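Local coordinates for CdnC (Chryseobacterium gregarium DSM 19109, PDB 7MGV), which acts as an ATP-grasp ligase that installs single and bicyclic omega-ester macrocycles in a ribosomally made precursor peptide, presumably activating side-chain carboxylates with ATP, at residues Asp44-Glu49 and Ile337-Cys342; Phe53-Tyr58 and Asn122-Phe127; Glu87-Val92 and Glu129-Tyr134; His294-Ala299 and Ala345-Asn350. All coordinates share one frame; numbering follows the deposited sequence.

Interaction 1: Asp44-Glu49 and Ile337-Cys342; sequences DKNGCE and IADLLC
N46 and C48 meet D339 and C342 where two helices end beside each other. Helix 35-46 closes in a Schellman motif, with G47 at positive phi, and C342 is the first residue past helix 332-341. The side chain of N46 runs nearly perpendicular to that of D339. N46 CG stands anti to the carbonyl carbon (chi1 -80°), which carries the amide across to the second helix. Starting at the root, N46 CB rests 3.7 Å from C342 SG. One atom on, N46 CG lies 3.7 Å from D339 OD1. At the tip the two branches part. N46 OD1 makes a weak hydrogen bond to K344 NZ, while N46 ND2 donates to D339 OD1 at 2.9 Å. The N-H...O angle of 171° makes this bond nearly straight. The acceptor lies in the amide plane and offers its anti lone pair, and amide and carboxylate are 20° from coplanar, so the bond holds the amide's rotation. K335 NZ, one turn earlier on helix 332-341, forms a salt bridge with the same D339 OD1. N46 ND2 also makes a weak, long bond of 3.7 Å to C342 SG, and the loop cysteine thus lies beside both the stem and the tip of the amide. C48 SG approaches it too, but the 3.6 Å between C48 SG and C342 SG is a van der Waals distance, well beyond a disulfide.

Interaction 2: Phe53-Tyr58 and Asn122-Phe127; sequences FNVDEY and NTLFGF
The Y58 ring receives L124 CD1 over one face, 4.0 Å above the ring plane and displaced toward the rim. The F53 ring meets the same methyl obliquely, F53 CE2 lying 3.6 Å from L124 CD1. At the far end of the tyrosine, Y58 OH lies 3.5 Å from T123 CG2. The T123 hydroxyl turns elsewhere, to E119 O one turn back in its own helix. L124 is the centre of the contact, touching F53, V55 and Y58. Its CG is anti to the backbone N (chi1 176°), which drives the fork away from the helix. CD1 then goes to the two rings, and L124 CD2 reaches V55 CG2 at 3.4 Å, tight for two methyl groups. Lower on the same side chain, L124 CB passes 3.9 Å from Y58 CE2. No hydrogen bond joins the segments, so hydrophobic fit carries the contact. Were Y58 replaced by a serine, L124 CD1 would probably lose the ring face it rests on and T123 CG2 its neighbour, opening a gap between loop and helix. Helix 110-130 here packs against one end of strand 48-54, an outermost strand of the four-stranded parallel sheet. L25 and I27 of strand 22-28 flank F53, L64 of strand 63-69 touches Y58, and P223 of the second subunit packs on both Y58 and T123.

Interaction 3: Glu87-Val92 and Glu129-Tyr134; sequences EDISTV and ESIDAY
V92 and Y134 join through a backbone hydrogen bond between the neighbouring parallel strands 91-94 and 134-136, while I131, just past the end of helix 110-130, packs its methyls on I89 and V92. V92 N donates to Y134 O over 3.0 Å. T91 CA approaches the same oxygen, Y134 O, at 3.2 Å in a CA-H...O contact, so this carbonyl meets two consecutive residues of the other strand. Strand 91-94, helix 110-130 and strand 134-136 form a beta-alpha-beta crossover, and the turn after the helix brings I131 back against the sheet. I131 CG2 lies 3.9 Å from I89 CD1 and equally near V92 CG1, while I131 CD1 contacts V92 CG2. Shortening I131 to an alanine is likely to leave I89 and V92 facing a gap where the helix turns into the strand. A133 CB presses on the backbone instead, 3.2 Å from S90 O. T91 and Y134 run side by side, T91 CG2 at the edge of the ring, 3.6 Å from Y134 CD2. Their polar ends diverge, T91 OG1 bonding to L341 O and Y134 OH to D296 OD2.

Interaction 4: His294-Ala299 and Ala345-Asn350; sequences HVDYGA and APRRDN
The H294 ring and the R348 chain run antiparallel, one over the other, with R348 CB over one ring face in a CH-pi contact 4.0 Å from the H294 centroid. Ring and guanidinium planes are 89° apart. The ring's edge is used as well: H294 NE2 donates to D349 O at 2.8 Å, the oxygen lying in the ring plane although the nitrogen stands well above the carbonyl plane. D296, its carboxylate 60° from the guanidinium plane, grips R348 at both ends. D296 OD2 takes R348 N on its syn lone pair at 2.9 Å. The arginine is extended from CG to NE and lies along the carboxylate, and a turn at chi4 (93°) brings R348 NH1 back to D296 OD1 in a salt bridge of 2.8 Å. One water donates to H294 O and R348 O, and another spans D296 OD1 and P346 O. Beyond the segments, R348 NE pairs with D291 and NH1 bonds to G242 O. With these donors and a tyrosine hydroxyl round it, the buried D296 carboxylate is probably stabilised as an anion. H294 NE2, as donor to D349 O, carries a proton; this bond and the D296-R348 bonds together hold the loop after helix 332-341 to the residues leading into strand 297-304.

Interactions 2 and 3 are buried and largely apolar, and they share helix 110-130 and the parallel sheet. Interaction 2 has no hydrogen bond across it, whereas interaction 3 adds a strand-to-strand backbone bond. Both also reach the second subunit. Interactions 1 and 4 are only partly buried and depend on polar groups: an amide-carboxylate bond with two sulfurs in interaction 1, a salt bridge, a histidine bond and waters in interaction 4. Interaction 3 touches both of these through the polar ends of T91 and Y134. R347, in cation-pi contact with Y134, also ties interaction 4 to interaction 3, so interactions 1, 3 and 4 meet where the C-terminal segment joins the parallel sheet to the approach to strand 297-304.

Interaction 1: Asp44-Glu49 and Ile337-Cys342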
loop_
_atom_site.group_PDB
_atom_site.type_symbol
_atom_site.label_atom_id
_atom_site.label_comp_id
_atom_site.label_asym_id
_atom_site.label_seq_id
_atom_site.Cartn_x
_atom_site.Cartn_y
_atom_site.Cartn_z
ATOM N N ASP A 44 -6.186 24.867 17.903
ATOM C CA ASP A 44 -5.821 25.577 19.125
ATOM C C ASP A 44 -7.047 26.200 19.776
ATOM O O ASP A 44 -7.242 26.096 20.994
ATOM C CB ASP A 44 -4.775 26.650 18.818
ATOM C CG ASP A 44 -3.395 26.069 18.580
ATOM O OD1 ASP A 44 -3.238 24.836 18.699
ATOM O OD2 ASP A 44 -2.466 26.847 18.274
ATOM N N LYS A 45 -7.888 26.851 18.969
ATOM C CA LYS A 45 -9.126 27.407 19.505
ATOM C C LYS A 45 -10.043 26.293 20.017
ATOM O O LYS A 45 -10.677 26.432 21.071
ATOM C CB LYS A 45 -9.812 28.258 18.432
ATOM C CG LYS A 45 -10.474 29.547 18.948
ATOM C CD LYS A 45 -11.401 29.242 20.121
ATOM C CE LYS A 45 -12.491 30.268 20.335
ATOM N NZ LYS A 45 -13.257 29.921 21.562
ATOM N N ASN A 46 -10.099 25.161 19.307
ATOM C CA ASN A 46 -10.919 24.040 19.756
ATOM C C ASN A 46 -10.460 23.473 21.094
ATOM O O ASN A 46 -11.205 22.702 21.706
ATOM C CB ASN A 46 -10.926 22.937 18.696
ATOM C CG ASN A 46 -11.899 23.227 17.566
ATOM O OD1 ASN A 46 -12.496 24.301 17.509
ATOM N ND2 ASN A 46 -12.072 22.262 16.669
ATOM N N GLY A 47 -9.272 23.842 21.564
ATOM C CA GLY A 47 -8.799 23.402 22.859
ATOM C C GLY A 47 -7.942 22.161 22.843
ATOM O O GLY A 47 -7.851 21.478 23.869
ATOM N N CYS A 48 -7.311 21.842 21.717
ATOM C CA CYS A 48 -6.463 20.668 21.601
ATOM C C CYS A 48 -5.043 21.082 21.238
ATOM O O CYS A 48 -4.799 22.192 20.754
ATOM C CB CYS A 48 -7.012 19.685 20.560
ATOM S SG CYS A 48 -8.680 19.077 20.914
ATOM N N GLU A 49 -4.107 20.172 21.484
ATOM C CA GLU A 49 -2.698 20.396 21.194
ATOM C C GLU A 49 -2.327 19.725 19.879
ATOM O O GLU A 49 -2.796 18.624 19.575
ATOM C CB GLU A 49 -1.815 19.859 22.323
ATOM C CG GLU A 49 -0.342 20.205 22.172
ATOM C CD GLU A 49 0.560 19.334 23.024
ATOM O OE1 GLU A 49 0.049 18.659 23.942
ATOM O OE2 GLU A 49 1.784 19.319 22.769
ATOM N N ILE A 337 -11.787 20.473 8.952
ATOM C CA ILE A 337 -10.749 19.502 9.291
ATOM C C ILE A 337 -10.397 19.579 10.770
ATOM O O ILE A 337 -10.201 18.550 11.431
ATOM C CB ILE A 337 -9.512 19.714 8.400
ATOM C CG1 ILE A 337 -9.869 19.432 6.940
ATOM C CG2 ILE A 337 -8.361 18.817 8.842
ATOM C CD1 ILE A 337 -8.812 19.834 5.954
ATOM N N ALA A 338 -10.322 20.792 11.320
ATOM C CA ALA A 338 -9.999 20.946 12.735
ATOM C C ALA A 338 -11.087 20.346 13.620
ATOM O O ALA A 338 -10.794 19.617 14.575
ATOM C CB ALA A 338 -9.791 22.422 13.066
ATOM N N ASP A 339 -12.352 20.646 13.317
ATOM C CA ASP A 339 -13.453 20.074 14.086
ATOM C C ASP A 339 -13.459 18.555 13.988
ATOM O O ASP A 339 -13.776 17.862 14.963
ATOM C CB ASP A 339 -14.785 20.646 13.603
ATOM C CG ASP A 339 -14.958 22.107 13.965
ATOM O OD1 ASP A 339 -14.106 22.647 14.702
ATOM O OD2 ASP A 339 -15.948 22.717 13.511
ATOM N N LEU A 340 -13.112 18.016 12.817
ATOM C CA LEU A 340 -13.071 16.568 12.657
ATOM C C LEU A 340 -11.944 15.952 13.475
ATOM O O LEU A 340 -12.121 14.892 14.086
ATOM C CB LEU A 340 -12.919 16.210 11.178
ATOM C CG LEU A 340 -13.006 14.726 10.818
ATOM C CD1 LEU A 340 -14.454 14.259 10.764
ATOM C CD2 LEU A 340 -12.304 14.455 9.497
ATOM N N LEU A 341 -10.777 16.601 13.501
ATOM C CA LEU A 341 -9.632 16.028 14.201
ATOM C C LEU A 341 -9.788 16.116 15.716
ATOM O O LEU A 341 -9.202 15.305 16.442
ATOM C CB LEU A 341 -8.344 16.721 13.755
ATOM C CG LEU A 341 -7.942 16.542 12.290
ATOM C CD1 LEU A 341 -6.581 17.171 12.023
ATOM C CD2 LEU A 341 -7.950 15.072 11.897
ATOM N N CYS A 342 -10.568 17.078 16.207
ATOM C CA CYS A 342 -10.829 17.238 17.631
ATOM C C CYS A 342 -12.098 16.526 18.083
ATOM O O CYS A 342 -12.564 16.770 19.201
ATOM C CB CYS A 342 -10.930 18.722 17.987
ATOM S SG CYS A 342 -9.533 19.739 17.452
#

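Interaction 2: Phe53-Tyr58 and Asn122-Phe127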
loop_
_atom_site.group_PDB
_atom_site.type_symbol
_atom_site.label_atom_id
_atom_site.label_comp_id
_atom_site.label_asym_id
_atom_site.label_seq_id
_atom_site.Cartn_x
_atom_site.Cartn_y
_atom_site.Cartn_z
ATOM N N PHE A 53 4.851 16.418 13.159
ATOM C CA PHE A 53 5.878 15.452 12.777
ATOM C C PHE A 53 6.183 15.690 11.302
ATOM O O PHE A 53 5.476 15.189 10.423
ATOM C CB PHE A 53 5.413 14.021 13.040
ATOM C CG PHE A 53 6.495 12.981 12.884
ATOM C CD1 PHE A 53 7.812 13.344 12.649
ATOM C CD2 PHE A 53 6.188 11.633 12.976
ATOM C CE1 PHE A 53 8.799 12.385 12.505
ATOM C CE2 PHE A 53 7.170 10.670 12.836
ATOM C CZ PHE A 53 8.477 11.046 12.599
ATOM N N ASN A 54 7.238 16.455 11.035
ATOM C CA ASN A 54 7.637 16.739 9.664
ATOM C C ASN A 54 8.434 15.559 9.126
ATOM O O ASN A 54 9.475 15.192 9.683
ATOM C CB ASN A 54 8.433 18.038 9.593
ATOM C CG ASN A 54 7.546 19.240 9.334
ATOM O OD1 ASN A 54 8.030 20.331 9.040
ATOM N ND2 ASN A 54 6.236 19.040 9.436
ATOM N N VAL A 55 7.942 14.974 8.035
ATOM C CA VAL A 55 8.363 13.637 7.642
ATOM C C VAL A 55 9.673 13.633 6.862
ATOM O O VAL A 55 10.378 12.617 6.860
ATOM C CB VAL A 55 7.225 12.973 6.846
ATOM C CG1 VAL A 55 7.291 13.340 5.369
ATOM C CG2 VAL A 55 7.234 11.482 7.052
ATOM N N ASP A 56 10.027 14.740 6.204
ATOM C CA ASP A 56 11.307 14.803 5.510
ATOM C C ASP A 56 12.477 14.866 6.479
ATOM O O ASP A 56 13.600 14.513 6.100
ATOM C CB ASP A 56 11.343 16.009 4.570
ATOM C CG ASP A 56 10.941 17.298 5.257
ATOM O OD1 ASP A 56 10.131 17.243 6.207
ATOM O OD2 ASP A 56 11.435 18.368 4.844
ATOM N N GLU A 57 12.240 15.297 7.716
ATOM C CA GLU A 57 13.291 15.390 8.719
ATOM C C GLU A 57 13.525 14.078 9.458
ATOM O O GLU A 57 14.333 14.051 10.392
ATOM C CB GLU A 57 12.964 16.495 9.725
ATOM C CG GLU A 57 12.542 17.819 9.106
ATOM C CD GLU A 57 13.700 18.619 8.524
ATOM O OE1 GLU A 57 13.909 19.761 8.986
ATOM O OE2 GLU A 57 14.389 18.130 7.604
ATOM N N TYR A 58 12.840 12.999 9.071
ATOM C CA TYR A 58 13.068 11.676 9.638
ATOM C C TYR A 58 13.899 10.854 8.670
ATOM O O TYR A 58 13.593 10.840 7.469
ATOM C CB TYR A 58 11.741 10.971 9.913
ATOM C CG TYR A 58 11.882 9.542 10.391
ATOM C CD1 TYR A 58 12.166 9.259 11.721
ATOM C CD2 TYR A 58 11.727 8.475 9.514
ATOM C CE1 TYR A 58 12.299 7.956 12.162
ATOM C CE2 TYR A 58 11.857 7.168 9.947
ATOM C CZ TYR A 58 12.144 6.915 11.271
ATOM O OH TYR A 58 12.272 5.617 11.706
ATOM N N ASN A 122 9.557 1.754 5.832
ATOM C CA ASN A 122 8.734 0.715 6.434
ATOM C C ASN A 122 8.523 0.966 7.918
ATOM O O ASN A 122 7.411 0.797 8.422
ATOM C CB ASN A 122 9.360 -0.657 6.207
ATOM C CG ASN A 122 8.388 -1.788 6.471
ATOM O OD1 ASN A 122 8.044 -2.072 7.619
ATOM N ND2 ASN A 122 7.934 -2.437 5.406
ATOM N N THR A 123 9.568 1.388 8.634
ATOM C CA THR A 123 9.425 1.686 10.056
ATOM C C THR A 123 8.415 2.806 10.278
ATOM O O THR A 123 7.521 2.698 11.131
ATOM C CB THR A 123 10.786 2.062 10.647
ATOM O OG1 THR A 123 11.638 0.911 10.659
ATOM C CG2 THR A 123 10.632 2.589 12.067
ATOM N N LEU A 124 8.524 3.880 9.495
ATOM C CA LEU A 124 7.643 5.025 9.708
ATOM C C LEU A 124 6.205 4.711 9.298
ATOM O O LEU A 124 5.257 5.013 10.038
ATOM C CB LEU A 124 8.173 6.232 8.943
ATOM C CG LEU A 124 7.274 7.458 9.015
ATOM C CD1 LEU A 124 7.721 8.397 10.124
ATOM C CD2 LEU A 124 7.290 8.138 7.674
ATOM N N PHE A 125 6.019 4.112 8.117
ATOM C CA PHE A 125 4.682 3.708 7.696
ATOM C C PHE A 125 4.087 2.677 8.646
ATOM O O PHE A 125 2.872 2.661 8.859
ATOM C CB PHE A 125 4.720 3.154 6.270
ATOM C CG PHE A 125 4.860 4.210 5.204
ATOM C CD1 PHE A 125 5.033 5.544 5.538
ATOM C CD2 PHE A 125 4.819 3.863 3.863
ATOM C CE1 PHE A 125 5.164 6.509 4.557
ATOM C CE2 PHE A 125 4.948 4.823 2.876
ATOM C CZ PHE A 125 5.122 6.148 3.224
ATOM N N GLY A 126 4.923 1.824 9.244
ATOM C CA GLY A 126 4.413 0.853 10.192
ATOM C C GLY A 126 3.941 1.501 11.476
ATOM O O GLY A 126 2.912 1.109 12.036
ATOM N N PHE A 127 4.689 2.493 11.968
ATOM C CA PHE A 127 4.193 3.279 13.093
ATOM C C PHE A 127 2.856 3.924 12.750
ATOM O O PHE A 127 1.898 3.844 13.528
ATOM C CB PHE A 127 5.204 4.349 13.498
ATOM C CG PHE A 127 4.611 5.432 14.355
ATOM C CD1 PHE A 127 4.071 5.132 15.597
ATOM C CD2 PHE A 127 4.568 6.744 13.912
ATOM C CE1 PHE A 127 3.513 6.120 16.384
ATOM C CE2 PHE A 127 4.010 7.738 14.697
ATOM C CZ PHE A 127 3.483 7.424 15.935
#

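Interaction 3: Glu87-Val92 and Glu129-Tyr134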
loop_
_atom_site.group_PDB
_atom_site.type_symbol
_atom_site.label_atom_id
_atom_site.label_comp_id
_atom_site.label_asym_id
_atom_site.label_seq_id
_atom_site.Cartn_x
_atom_site.Cartn_y
_atom_site.Cartn_z
ATOM N N GLU A 87 1.978 7.803 22.325
ATOM C CA GLU A 87 1.126 6.641 22.558
ATOM C C GLU A 87 -0.255 7.011 23.085
ATOM O O GLU A 87 -1.121 6.133 23.163
ATOM C CB GLU A 87 1.808 5.678 23.533
ATOM C CG GLU A 87 1.818 6.150 24.978
ATOM C CD GLU A 87 2.853 7.230 25.235
ATOM O OE1 GLU A 87 2.478 8.306 25.743
ATOM O OE2 GLU A 87 4.042 7.004 24.924
ATOM N N ASP A 88 -0.484 8.275 23.443
ATOM C CA ASP A 88 -1.761 8.721 23.985
ATOM C C ASP A 88 -2.375 9.839 23.147
ATOM O O ASP A 88 -3.142 10.656 23.659
ATOM C CB ASP A 88 -1.601 9.172 25.436
ATOM C CG ASP A 88 -0.610 10.310 25.583
ATOM O OD1 ASP A 88 0.273 10.446 24.711
ATOM O OD2 ASP A 88 -0.716 11.069 26.569
ATOM N N ILE A 89 -2.039 9.894 21.855
ATOM C CA ILE A 89 -2.645 10.890 20.982
ATOM C C ILE A 89 -4.130 10.587 20.817
ATOM O O ILE A 89 -4.561 9.426 20.839
ATOM C CB ILE A 89 -1.937 10.938 19.616
ATOM C CG1 ILE A 89 -1.920 9.551 18.969
ATOM C CG2 ILE A 89 -0.527 11.493 19.760
ATOM C CD1 ILE A 89 -1.547 9.567 17.503
ATOM N N SER A 90 -4.928 11.645 20.654
ATOM C CA SER A 90 -6.361 11.456 20.465
ATOM C C SER A 90 -6.683 11.059 19.030
ATOM O O SER A 90 -7.468 10.131 18.804
ATOM C CB SER A 90 -7.119 12.725 20.859
ATOM O OG SER A 90 -6.705 13.833 20.080
ATOM N N THR A 91 -6.101 11.752 18.053
ATOM C CA THR A 91 -6.212 11.385 16.649
ATOM C C THR A 91 -4.879 11.633 15.963
ATOM O O THR A 91 -3.971 12.257 16.519
ATOM C CB THR A 91 -7.308 12.171 15.913
ATOM O OG1 THR A 91 -6.911 13.541 15.783
ATOM C CG2 THR A 91 -8.638 12.088 16.641
ATOM N N VAL A 92 -4.770 11.135 14.734
ATOM C CA VAL A 92 -3.637 11.413 13.862
ATOM C C VAL A 92 -4.179 11.885 12.521
ATOM O O VAL A 92 -5.217 11.400 12.056
ATOM C CB VAL A 92 -2.722 10.179 13.693
ATOM C CG1 VAL A 92 -3.473 9.028 13.036
ATOM C CG2 VAL A 92 -1.476 10.536 12.892
ATOM N N GLU A 129 0.626 3.052 10.629
ATOM C CA GLU A 129 -0.421 2.034 10.604
ATOM C C GLU A 129 -0.816 1.613 12.015
ATOM O O GLU A 129 -2.005 1.427 12.304
ATOM C CB GLU A 129 0.044 0.816 9.805
ATOM C CG GLU A 129 -0.065 0.966 8.302
ATOM C CD GLU A 129 -1.496 0.896 7.814
ATOM O OE1 GLU A 129 -2.318 0.210 8.458
ATOM O OE2 GLU A 129 -1.798 1.533 6.784
ATOM N N SER A 130 0.169 1.460 12.904
ATOM C CA SER A 130 -0.076 0.913 14.235
ATOM C C SER A 130 -0.951 1.811 15.100
ATOM O O SER A 130 -1.528 1.327 16.078
ATOM C CB SER A 130 1.253 0.657 14.944
ATOM O OG SER A 130 1.896 1.877 15.269
ATOM N N ILE A 131 -1.051 3.101 14.775
ATOM C CA ILE A 131 -1.864 4.014 15.569
ATOM C C ILE A 131 -3.306 3.526 15.568
ATOM O O ILE A 131 -3.937 3.411 14.509
ATOM C CB ILE A 131 -1.754 5.443 15.030
ATOM C CG1 ILE A 131 -0.326 5.969 15.194
ATOM C CG2 ILE A 131 -2.744 6.358 15.733
ATOM C CD1 ILE A 131 -0.113 7.349 14.607
ATOM N N ASP A 132 -3.835 3.229 16.755
ATOM C CA ASP A 132 -5.207 2.759 16.884
ATOM C C ASP A 132 -6.193 3.873 17.208
ATOM O O ASP A 132 -7.405 3.637 17.168
ATOM C CB ASP A 132 -5.304 1.658 17.949
ATOM C CG ASP A 132 -4.829 2.114 19.315
ATOM O OD1 ASP A 132 -4.325 3.250 19.434
ATOM O OD2 ASP A 132 -4.963 1.326 20.275
ATOM N N ALA A 133 -5.710 5.070 17.528
ATOM C CA ALA A 133 -6.595 6.217 17.634
ATOM C C ALA A 133 -7.152 6.570 16.258
ATOM O O ALA A 133 -6.644 6.126 15.224
ATOM C CB ALA A 133 -5.858 7.413 18.236
ATOM N N TYR A 134 -8.221 7.367 16.256
ATOM C CA TYR A 134 -8.851 7.776 15.005
ATOM C C TYR A 134 -7.821 8.384 14.061
ATOM O O TYR A 134 -6.968 9.174 14.472
ATOM C CB TYR A 134 -9.975 8.777 15.274
ATOM C CG TYR A 134 -10.506 9.426 14.017
ATOM C CD1 TYR A 134 -11.441 8.779 13.219
ATOM C CD2 TYR A 134 -10.063 10.682 13.620
ATOM C CE1 TYR A 134 -11.924 9.365 12.065
ATOM C CE2 TYR A 134 -10.538 11.275 12.469
ATOM C CZ TYR A 134 -11.467 10.614 11.696
ATOM O OH TYR A 134 -11.937 11.210 10.552
#

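Interaction 4: His294-Ala299 and Ala345-Asn350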
loop_
_atom_site.group_PDB
_atom_site.type_symbol
_atom_site.label_atom_id
_atom_site.label_comp_id
_atom_site.label_asym_id
_atom_site.label_seq_id
_atom_site.Cartn_x
_atom_site.Cartn_y
_atom_site.Cartn_z
ATOM N N HIS A 294 -14.875 4.288 3.631
ATOM C CA HIS A 294 -14.683 4.492 5.069
ATOM C C HIS A 294 -13.492 5.410 5.342
ATOM O O HIS A 294 -12.619 5.114 6.160
ATOM C CB HIS A 294 -14.535 3.161 5.812
ATOM C CG HIS A 294 -14.908 3.239 7.260
ATOM N ND1 HIS A 294 -16.191 3.516 7.684
ATOM C CD2 HIS A 294 -14.167 3.085 8.383
ATOM C CE1 HIS A 294 -16.224 3.526 9.005
ATOM N NE2 HIS A 294 -15.009 3.267 9.454
ATOM N N VAL A 295 -13.462 6.536 4.633
ATOM C CA VAL A 295 -12.498 7.600 4.874
ATOM C C VAL A 295 -13.276 8.883 5.127
ATOM O O VAL A 295 -14.429 9.033 4.716
ATOM C CB VAL A 295 -11.512 7.783 3.703
ATOM C CG1 VAL A 295 -10.792 6.487 3.420
ATOM C CG2 VAL A 295 -12.243 8.275 2.462
ATOM N N ASP A 296 -12.627 9.820 5.817
ATOM C CA ASP A 296 -13.268 11.074 6.190
ATOM C C ASP A 296 -12.724 12.272 5.426
ATOM O O ASP A 296 -13.071 13.410 5.753
ATOM C CB ASP A 296 -13.139 11.304 7.694
ATOM C CG ASP A 296 -14.282 10.686 8.474
ATOM O OD1 ASP A 296 -15.373 10.515 7.890
ATOM O OD2 ASP A 296 -14.092 10.373 9.669
ATOM N N TYR A 297 -11.882 12.049 4.419
ATOM C CA TYR A 297 -11.429 13.125 3.551
ATOM C C TYR A 297 -11.418 12.642 2.112
ATOM O O TYR A 297 -11.053 11.497 1.835
ATOM C CB TYR A 297 -10.033 13.636 3.925
ATOM C CG TYR A 297 -9.559 14.736 3.002
ATOM C CD1 TYR A 297 -10.046 16.030 3.130
ATOM C CD2 TYR A 297 -8.647 14.476 1.988
ATOM C CE1 TYR A 297 -9.627 17.038 2.284
ATOM C CE2 TYR A 297 -8.224 15.476 1.136
ATOM C CZ TYR A 297 -8.715 16.756 1.289
ATOM O OH TYR A 297 -8.293 17.755 0.443
ATOM N N GLY A 298 -11.818 13.523 1.200
ATOM C CA GLY A 298 -11.812 13.185 -0.210
ATOM C C GLY A 298 -11.784 14.418 -1.079
ATOM O O GLY A 298 -12.345 15.459 -0.727
ATOM N N ALA A 299 -11.118 14.299 -2.226
ATOM C CA ALA A 299 -11.105 15.337 -3.253
ATOM C C ALA A 299 -11.561 14.703 -4.561
ATOM O O ALA A 299 -10.792 13.982 -5.207
ATOM C CB ALA A 299 -9.721 15.967 -3.395
ATOM N N ALA A 345 -17.117 16.733 15.214
ATOM C CA ALA A 345 -17.876 16.571 13.982
ATOM C C ALA A 345 -18.107 15.096 13.766
ATOM O O ALA A 345 -17.298 14.268 14.221
ATOM C CB ALA A 345 -17.132 17.185 12.785
ATOM N N PRO A 346 -19.193 14.696 13.103
ATOM C CA PRO A 346 -19.449 13.277 12.868
ATOM C C PRO A 346 -18.321 12.633 12.069
ATOM O O PRO A 346 -17.841 13.190 11.079
ATOM C CB PRO A 346 -20.767 13.266 12.090
ATOM C CG PRO A 346 -21.409 14.575 12.411
ATOM C CD PRO A 346 -20.286 15.549 12.585
ATOM N N ARG A 347 -17.901 11.453 12.512
ATOM C CA ARG A 347 -16.790 10.741 11.903
ATOM C C ARG A 347 -17.236 9.376 11.403
ATOM O O ARG A 347 -18.218 8.800 11.880
ATOM C CB ARG A 347 -15.638 10.538 12.892
ATOM C CG ARG A 347 -15.245 11.758 13.685
ATOM C CD ARG A 347 -14.208 11.381 14.724
ATOM N NE ARG A 347 -13.232 12.443 14.916
ATOM C CZ ARG A 347 -12.213 12.378 15.764
ATOM N NH1 ARG A 347 -12.031 11.296 16.509
ATOM N NH2 ARG A 347 -11.379 13.401 15.865
ATOM N N ARG A 348 -16.489 8.865 10.427
ATOM C CA ARG A 348 -16.508 7.442 10.096
ATOM C C ARG A 348 -15.418 6.805 10.945
ATOM O O ARG A 348 -14.245 6.776 10.573
ATOM C CB ARG A 348 -16.290 7.220 8.604
ATOM C CG ARG A 348 -17.418 7.752 7.737
ATOM C CD ARG A 348 -16.990 7.889 6.288
ATOM N NE ARG A 348 -18.030 8.501 5.467
ATOM C CZ ARG A 348 -18.118 9.804 5.220
ATOM N NH1 ARG A 348 -17.224 10.639 5.730
ATOM N NH2 ARG A 348 -19.101 10.272 4.461
ATOM N N ASP A 349 -15.816 6.311 12.116
ATOM C CA ASP A 349 -14.862 5.838 13.112
ATOM C C ASP A 349 -14.020 4.697 12.558
ATOM O O ASP A 349 -14.554 3.665 12.140
ATOM C CB ASP A 349 -15.606 5.392 14.371
ATOM C CG ASP A 349 -14.686 5.219 15.562
ATOM O OD1 ASP A 349 -13.929 6.162 15.871
ATOM O OD2 ASP A 349 -14.723 4.141 16.191
ATOM N N ASN A 350 -12.700 4.888 12.555
ATOM C CA ASN A 350 -11.766 3.894 12.039
ATOM C C ASN A 350 -10.726 3.491 13.077
ATOM O O ASN A 350 -9.630 3.052 12.715
ATOM C CB ASN A 350 -11.082 4.407 10.767
ATOM C CG ASN A 350 -10.300 5.692 10.994
ATOM O OD1 ASN A 350 -10.133 6.148 12.126
ATOM N ND2 ASN A 350 -9.813 6.283 9.908
HETATM O O HOH W 1 -12.302 6.732 8.314
HETATM O O HOH W 2 -18.090 11.573 8.590
#